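Local coordinates for putative transcriptional regulator protein, LacI family (Rhizobium etli, PDB 3MIZ) that probably binds DNA at cis-regulatory sites and acts as a transcription regulator, most likely a repressor, at residues 244-256 with 279-291. Numbering follows the deposited sequence.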
loop_
_atom_site.group_PDB
_atom_site.type_symbol
_atom_site.label_atom_id
_atom_site.label_comp_id
_atom_site.label_asym_id
_atom_site.label_seq_id
_atom_site.Cartn_x
_atom_site.Cartn_y
_atom_site.Cartn_z
ATOM N N PRO A 244 3.231 -20.796 2.363
ATOM C CA PRO A 244 2.471 -21.006 1.124
ATOM C C PRO A 244 1.587 -19.825 0.742
ATOM O O PRO A 244 1.204 -19.012 1.596
ATOM C CB PRO A 244 1.644 -22.247 1.439
ATOM C CG PRO A 244 1.350 -22.070 2.898
ATOM C CD PRO A 244 2.698 -21.639 3.450
ATOM N N GLU A 245 1.271 -19.734 -0.550
ATOM C CA GLU A 245 0.417 -18.672 -1.071
ATOM C C GLU A 245 -0.892 -18.680 -0.279
ATOM O O GLU A 245 -1.507 -19.726 -0.101
ATOM C CB GLU A 245 0.133 -18.912 -2.557
ATOM C CG GLU A 245 1.335 -18.733 -3.462
ATOM C CD GLU A 245 1.783 -17.286 -3.556
ATOM O OE1 GLU A 245 2.176 -16.715 -2.517
ATOM O OE2 GLU A 245 1.739 -16.718 -4.672
ATOM N N LEU A 246 -1.313 -17.502 0.168
ATOM C CA LEU A 246 -2.522 -17.347 0.985
ATOM C C LEU A 246 -3.876 -17.450 0.284
ATOM O O LEU A 246 -4.173 -16.693 -0.646
ATOM C CB LEU A 246 -2.456 -16.007 1.721
ATOM C CG LEU A 246 -3.522 -15.705 2.775
ATOM C CD1 LEU A 246 -3.386 -16.662 3.953
ATOM C CD2 LEU A 246 -3.355 -14.271 3.250
ATOM N N THR A 247 -4.699 -18.385 0.746
ATOM C CA THR A 247 -6.042 -18.550 0.202
ATOM C C THR A 247 -6.855 -17.429 0.851
ATOM O O THR A 247 -6.801 -17.242 2.065
ATOM C CB THR A 247 -6.593 -19.928 0.557
ATOM O OG1 THR A 247 -5.879 -20.915 -0.209
ATOM C CG2 THR A 247 -8.084 -20.017 0.246
ATOM N N THR A 248 -7.612 -16.687 0.050
ATOM C CA THR A 248 -8.336 -15.541 0.596
ATOM C C THR A 248 -9.613 -15.224 -0.178
ATOM O O THR A 248 -10.020 -15.971 -1.068
ATOM C CB THR A 248 -7.379 -14.303 0.576
ATOM O OG1 THR A 248 -7.947 -13.204 1.295
ATOM C CG2 THR A 248 -7.113 -13.870 -0.861
ATOM N N ALA A 249 -10.249 -14.115 0.195
ATOM C CA ALA A 249 -11.458 -13.639 -0.468
ATOM C C ALA A 249 -11.041 -12.290 -1.040
ATOM O O ALA A 249 -10.618 -11.397 -0.301
ATOM C CB ALA A 249 -12.588 -13.471 0.544
ATOM N N ALA A 250 -11.145 -12.141 -2.353
ATOM C CA ALA A 250 -10.723 -10.907 -2.986
ATOM C C ALA A 250 -11.779 -9.822 -2.982
ATOM O O ALA A 250 -12.896 -10.028 -3.456
ATOM C CB ALA A 250 -10.291 -11.179 -4.415
ATOM N N LEU A 251 -11.430 -8.664 -2.439
ATOM C CA LEU A 251 -12.366 -7.550 -2.460
ATOM C C LEU A 251 -12.273 -7.127 -3.922
ATOM O O LEU A 251 -11.170 -6.943 -4.445
ATOM C CB LEU A 251 -11.890 -6.426 -1.541
ATOM C CG LEU A 251 -12.121 -6.585 -0.035
ATOM C CD1 LEU A 251 -11.390 -5.461 0.702
ATOM C CD2 LEU A 251 -13.613 -6.547 0.272
ATOM N N PRO A 252 -13.422 -6.997 -4.610
ATOM C CA PRO A 252 -13.474 -6.605 -6.021
ATOM C C PRO A 252 -13.238 -5.109 -6.263
ATOM O O PRO A 252 -14.000 -4.454 -6.974
ATOM C CB PRO A 252 -14.876 -7.050 -6.435
ATOM C CG PRO A 252 -15.670 -6.738 -5.207
ATOM C CD PRO A 252 -14.779 -7.258 -4.089
ATOM N N TYR A 253 -12.164 -4.584 -5.686
ATOM C CA TYR A 253 -11.840 -3.172 -5.822
ATOM C C TYR A 253 -11.715 -2.683 -7.253
ATOM O O TYR A 253 -12.335 -1.691 -7.626
ATOM C CB TYR A 253 -10.556 -2.841 -5.054
ATOM C CG TYR A 253 -10.782 -2.687 -3.568
ATOM C CD1 TYR A 253 -12.017 -2.261 -3.079
ATOM C CD2 TYR A 253 -9.762 -2.928 -2.651
ATOM C CE1 TYR A 253 -12.233 -2.076 -1.720
ATOM C CE2 TYR A 253 -9.970 -2.741 -1.276
ATOM C CZ TYR A 253 -11.209 -2.313 -0.828
ATOM O OH TYR A 253 -11.433 -2.093 0.514
ATOM N N TYR A 254 -10.905 -3.371 -8.050
ATOM C CA TYR A 254 -10.715 -2.983 -9.438
ATOM C C TYR A 254 -12.063 -2.905 -10.161
ATOM O O TYR A 254 -12.354 -1.917 -10.843
ATOM C CB TYR A 254 -9.790 -3.986 -10.140
ATOM C CG TYR A 254 -9.496 -3.631 -11.579
ATOM C CD1 TYR A 254 -8.664 -2.557 -11.900
ATOM C CD2 TYR A 254 -10.083 -4.343 -12.620
ATOM C CE1 TYR A 254 -8.432 -2.199 -13.227
ATOM C CE2 TYR A 254 -9.857 -3.997 -13.948
ATOM C CZ TYR A 254 -9.032 -2.924 -14.246
ATOM O OH TYR A 254 -8.830 -2.566 -15.564
ATOM N N ASP A 255 -12.888 -3.937 -9.998
ATOM C CA ASP A 255 -14.201 -3.976 -10.638
ATOM C C ASP A 255 -15.145 -2.917 -10.074
ATOM O O ASP A 255 -15.968 -2.369 -10.804
ATOM C CB ASP A 255 -14.843 -5.358 -10.490
ATOM C CG ASP A 255 -14.107 -6.432 -11.273
ATOM O OD1 ASP A 255 -13.627 -6.140 -12.392
ATOM O OD2 ASP A 255 -14.023 -7.571 -10.773
ATOM N N LEU A 256 -15.043 -2.645 -8.774
ATOM C CA LEU A 256 -15.889 -1.617 -8.163
ATOM C C LEU A 256 -15.602 -0.277 -8.821
ATOM O O LEU A 256 -16.517 0.505 -9.082
ATOM C CB LEU A 256 -15.629 -1.499 -6.658
ATOM C CG LEU A 256 -16.262 -2.560 -5.755
ATOM C CD1 LEU A 256 -15.762 -2.396 -4.325
ATOM C CD2 LEU A 256 -17.779 -2.433 -5.806
ATOM N N VAL A 279 -24.374 -4.610 -4.762
ATOM C CA VAL A 279 -23.340 -5.202 -3.935
ATOM C C VAL A 279 -22.630 -6.252 -4.781
ATOM O O VAL A 279 -23.254 -7.194 -5.269
ATOM C CB VAL A 279 -23.925 -5.841 -2.659
ATOM C CG1 VAL A 279 -22.800 -6.312 -1.761
ATOM C CG2 VAL A 279 -24.782 -4.826 -1.918
ATOM N N VAL A 280 -21.328 -6.068 -4.972
ATOM C CA VAL A 280 -20.533 -6.990 -5.777
ATOM C C VAL A 280 -19.868 -8.061 -4.913
ATOM O O VAL A 280 -19.245 -7.760 -3.899
ATOM C CB VAL A 280 -19.450 -6.227 -6.570
ATOM C CG1 VAL A 280 -18.617 -7.203 -7.396
ATOM C CG2 VAL A 280 -20.104 -5.183 -7.465
ATOM N N SER A 281 -20.001 -9.315 -5.328
ATOM C CA SER A 281 -19.432 -10.431 -4.584
ATOM C C SER A 281 -17.908 -10.415 -4.491
ATOM O O SER A 281 -17.223 -9.804 -5.309
ATOM C CB SER A 281 -19.879 -11.751 -5.221
ATOM O OG SER A 281 -19.440 -11.830 -6.567
ATOM N N CYS A 282 -17.392 -11.087 -3.468
ATOM C CA CYS A 282 -15.955 -11.216 -3.262
ATOM C C CYS A 282 -15.598 -12.611 -3.761
ATOM O O CYS A 282 -16.223 -13.591 -3.366
ATOM C CB CYS A 282 -15.611 -11.099 -1.778
ATOM S SG CYS A 282 -15.927 -9.462 -1.081
ATOM N N LYS A 283 -14.605 -12.696 -4.636
ATOM C CA LYS A 283 -14.192 -13.981 -5.189
ATOM C C LYS A 283 -13.256 -14.749 -4.273
ATOM O O LYS A 283 -12.252 -14.216 -3.813
ATOM C CB LYS A 283 -13.502 -13.771 -6.540
ATOM C CG LYS A 283 -14.407 -13.221 -7.629
ATOM C CD LYS A 283 -13.632 -12.968 -8.916
ATOM C CE LYS A 283 -14.542 -12.467 -10.029
ATOM N NZ LYS A 283 -13.777 -12.132 -11.263
ATOM N N LEU A 284 -13.586 -16.006 -3.999
ATOM C CA LEU A 284 -12.721 -16.826 -3.168
ATOM C C LEU A 284 -11.534 -17.205 -4.050
ATOM O O LEU A 284 -11.712 -17.776 -5.124
ATOM C CB LEU A 284 -13.463 -18.074 -2.695
ATOM C CG LEU A 284 -12.697 -19.091 -1.848
ATOM C CD1 LEU A 284 -11.805 -18.390 -0.850
ATOM C CD2 LEU A 284 -13.696 -19.992 -1.140
ATOM N N VAL A 285 -10.331 -16.857 -3.606
ATOM C CA VAL A 285 -9.119 -17.162 -4.362
ATOM C C VAL A 285 -8.422 -18.313 -3.662
ATOM O O VAL A 285 -7.794 -18.130 -2.619
ATOM C CB VAL A 285 -8.166 -15.950 -4.410
ATOM C CG1 VAL A 285 -6.920 -16.296 -5.221
ATOM C CG2 VAL A 285 -8.885 -14.751 -5.012
ATOM N N GLU A 286 -8.537 -19.504 -4.238
ATOM C CA GLU A 286 -7.928 -20.677 -3.640
ATOM C C GLU A 286 -6.457 -20.807 -3.988
ATOM O O GLU A 286 -6.081 -20.885 -5.162
ATOM C CB GLU A 286 -8.684 -21.935 -4.068
ATOM C CG GLU A 286 -8.107 -23.209 -3.494
ATOM C CD GLU A 286 -9.075 -24.364 -3.561
ATOM O OE1 GLU A 286 -9.854 -24.424 -4.537
ATOM O OE2 GLU A 286 -9.050 -25.212 -2.643
ATOM N N ARG A 287 -5.622 -20.804 -2.956
ATOM C CA ARG A 287 -4.187 -20.938 -3.136
ATOM C C ARG A 287 -3.753 -22.198 -2.375
ATOM O O ARG A 287 -4.396 -23.233 -2.528
ATOM C CB ARG A 287 -3.472 -19.658 -2.656
ATOM C CG ARG A 287 -3.878 -18.410 -3.486
ATOM C CD ARG A 287 -2.782 -17.346 -3.568
ATOM N NE ARG A 287 -3.073 -16.276 -4.531
ATOM C CZ ARG A 287 -3.773 -15.170 -4.259
ATOM N NH1 ARG A 287 -4.268 -14.969 -3.049
ATOM N NH2 ARG A 287 -3.975 -14.254 -5.197
ATOM N N SER A 288 -2.713 -22.147 -1.548
ATOM C CA SER A 288 -2.299 -23.374 -0.856
ATOM C C SER A 288 -2.036 -23.295 0.648
ATOM O O SER A 288 -1.369 -24.167 1.214
ATOM C CB SER A 288 -1.065 -23.956 -1.553
ATOM O OG SER A 288 -0.039 -22.983 -1.649
ATOM N N SER A 289 -2.587 -22.278 1.302
ATOM C CA SER A 289 -2.396 -22.097 2.740
ATOM C C SER A 289 -3.378 -22.908 3.582
ATOM O O SER A 289 -3.339 -22.856 4.811
ATOM C CB SER A 289 -2.546 -20.621 3.100
ATOM O OG SER A 289 -3.841 -20.174 2.750
ATOM N N ALA A 290 -4.274 -23.635 2.926
ATOM C CA ALA A 290 -5.240 -24.458 3.648
ATOM C C ALA A 290 -5.215 -25.908 3.149
ATOM O O ALA A 290 -5.028 -26.165 1.960
ATOM C CB ALA A 290 -6.638 -23.880 3.497
ATOM N N ALA A 291 -5.396 -26.845 4.076
ATOM C CA ALA A 291 -5.409 -28.269 3.759
ATOM C C ALA A 291 -6.588 -28.905 4.487
ATOM O O ALA A 291 -7.169 -28.296 5.388
ATOM C CB ALA A 291 -4.102 -28.926 4.203
HETATM O O HOH W 1 2.512 -21.508 -2.452
HETATM O O HOH W 2 -5.870 -23.424 0.246
HETATM O O HOH W 3 -13.642 -10.241 -6.033
#
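R287 reaches across to 245-248 with an extended side chain. Its CB sits 3.2 Å from the backbone O of E245. CG and CD pass along the carbonyl of L246, and CD also touches CB of E245. At the tip, NH1 donates to L246 O at 3.0 Å, in the guanidinium plane and close to straight (165°). V285 CG1, from the same segment, lies over the centre of one guanidinium face. CG2 of T248 is near the edge. NH1 also forms a salt bridge with D234, so two partners hold the group in place.

Two hydroxyls, one from each segment, each accept a backbone N-H from the other. T247 OG1 accepts from R287 N at 2.8 Å, and S289 OG accepts from T247 N at 2.8 Å, almost straight. The S289 side-chain rotation (chi1 60°) brings OG to T247 N; OG also bonds I229 O.

T248 and V285 then form an antiparallel hydrogen-bonded pair, followed by the non-hydrogen-bonded pair A249 and L284. A250 N bonds K283 O at 2.8 Å. The return bond from K283 N to A250 O is weak, and a water bridges these two atoms. Farther along, P252 CG packs on V280 CG1 at 3.7 Å, and P252 CD lies against C282 SG. L256 meets V280 CG2 beside I111 of strand 110-113.

Together with strand 110-113, these segments run between the two lobes, forming crossover connections typical of the periplasmic binding protein-like fold of LacI-family regulators.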